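Local coordinates for protein pectate lyase (Cellvibrio cellulosa, PDB 1GXM) that probably cleaves polygalacturonate by anti-beta-elimination, this chain being the family 10 polysaccharide lyase catalytic module of a longer protein, at residues Asn53-Tyr56 with Asn57-Gly60. Residues are numbered along the deposited sequence; the frame is centred on the assembly and turned at random.
Sequences NLDY and NSVG
Asp55 and Ser58 lie side by side across a compact turn, a worked example of a chain reversal gathered round one carbonyl. With its carboxylate swung anti to the backbone N (chi1 -168°), Asp55 reaches out along Ser58, and OD2 lies 3.6 Å from Ser58 CB. Val59 meets the same residue at its backbone: both methyls lie on one side of the carbonyl oxygen, CG1 and CG2 being 3.5 and 3.4 Å from Asp55 O.

That oxygen also accepts two backbone bonds. Ser58 N, 3.0 Å from Asp55 O and 49° out of the carbonyl plane, closes a type I beta turn with Tyr56 and Asn57 at its corners. Val59 N, also 3.0 Å from Asp55 O, adds an i+4 to i bond to the same acceptor (C=O...N 170°), without starting a regular helix. On the N-terminal side the chain is already bent, since Asp55 is the centre of an inverse gamma turn closed by a weak bond from Tyr56 N to Leu54 O.

Tyr56 is the buried residue of this surface turn. Its bond from CA to CB points away from Asn57-Gly60, although CB itself still touches Asn57 N at 3.3 Å, and Leu54 O sits above one face of the ring, offset toward the rim. The hydroxyl is hydrogen-bonded to Glu79 of helix 77-90, and Trp32 meets the ring edge-to-face. The turn belongs to the loop between helix 37-42 and strand 69-70, and packs against helix 37-42 through Tyr56 on Val39 and Val40 and Val59 on Val39.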
loop_
_atom_site.group_PDB
_atom_site.type_symbol
_atom_site.label_atom_id
_atom_site.label_comp_id
_atom_site.label_asym_id
_atom_site.label_seq_id
_atom_site.Cartn_x
_atom_site.Cartn_y
_atom_site.Cartn_z
ATOM N N ASN A 53 -7.079 -10.453 9.376
ATOM C CA ASN A 53 -6.510 -11.696 9.905
ATOM C C ASN A 53 -7.506 -12.837 10.082
ATOM O O ASN A 53 -7.243 -13.776 10.824
ATOM C CB ASN A 53 -5.793 -11.455 11.245
ATOM C CG ASN A 53 -4.628 -10.497 11.134
ATOM O OD1 ASN A 53 -4.114 -10.229 10.050
ATOM N ND2 ASN A 53 -4.202 -9.979 12.275
ATOM N N LEU A 54 -8.640 -12.769 9.404
ATOM C CA LEU A 54 -9.591 -13.878 9.436
ATOM C C LEU A 54 -9.145 -14.974 8.472
ATOM O O LEU A 54 -8.776 -14.694 7.335
ATOM C CB LEU A 54 -10.993 -13.394 9.083
ATOM C CG LEU A 54 -11.595 -12.445 10.133
ATOM C CD1 LEU A 54 -12.718 -11.615 9.533
ATOM C CD2 LEU A 54 -12.099 -13.225 11.356
ATOM N N ASP A 55 -9.196 -16.218 8.939
ATOM C CA ASP A 55 -8.749 -17.366 8.147
ATOM C C ASP A 55 -9.916 -17.903 7.322
ATOM O O ASP A 55 -10.532 -18.902 7.682
ATOM C CB ASP A 55 -8.198 -18.448 9.083
ATOM C CG ASP A 55 -7.447 -19.553 8.345
ATOM O OD1 ASP A 55 -7.409 -19.569 7.087
ATOM O OD2 ASP A 55 -6.880 -20.480 8.972
ATOM N N TYR A 56 -10.213 -17.239 6.205
ATOM C CA TYR A 56 -11.422 -17.561 5.437
ATOM C C TYR A 56 -11.417 -18.957 4.871
ATOM O O TYR A 56 -12.476 -19.501 4.621
ATOM C CB TYR A 56 -11.628 -16.601 4.289
ATOM C CG TYR A 56 -11.777 -15.175 4.720
ATOM C CD1 TYR A 56 -12.821 -14.778 5.541
ATOM C CD2 TYR A 56 -10.876 -14.212 4.294
ATOM C CE1 TYR A 56 -12.957 -13.463 5.919
ATOM C CE2 TYR A 56 -11.015 -12.906 4.654
ATOM C CZ TYR A 56 -12.045 -12.528 5.476
ATOM O OH TYR A 56 -12.172 -11.219 5.853
ATOM N N ASN A 57 -10.237 -19.516 4.651
ATOM C CA ASN A 57 -10.122 -20.874 4.142
ATOM C C ASN A 57 -10.446 -21.946 5.165
ATOM O O ASN A 57 -10.673 -23.097 4.789
ATOM C CB ASN A 57 -8.730 -21.102 3.562
ATOM C CG ASN A 57 -8.548 -20.401 2.238
ATOM O OD1 ASN A 57 -9.504 -20.259 1.473
ATOM N ND2 ASN A 57 -7.329 -19.931 1.969
ATOM N N SER A 58 -10.479 -21.587 6.447
ATOM C CA SER A 58 -10.795 -22.571 7.488
ATOM C C SER A 58 -12.107 -22.314 8.241
ATOM O O SER A 58 -12.795 -23.256 8.626
ATOM C CB SER A 58 -9.628 -22.719 8.474
ATOM O OG SER A 58 -9.220 -21.483 9.014
ATOM N N VAL A 59 -12.470 -21.053 8.429
ATOM C CA VAL A 59 -13.606 -20.736 9.277
ATOM C C VAL A 59 -14.939 -20.870 8.553
ATOM O O VAL A 59 -15.029 -20.742 7.333
ATOM C CB VAL A 59 -13.503 -19.308 9.925
ATOM C CG1 VAL A 59 -12.235 -19.178 10.744
ATOM C CG2 VAL A 59 -13.610 -18.201 8.880
ATOM N N GLY A 60 -15.978 -21.110 9.344
ATOM C CA GLY A 60 -17.344 -21.053 8.900
ATOM C C GLY A 60 -17.792 -19.604 8.869
ATOM O O GLY A 60 -17.033 -18.676 9.164
#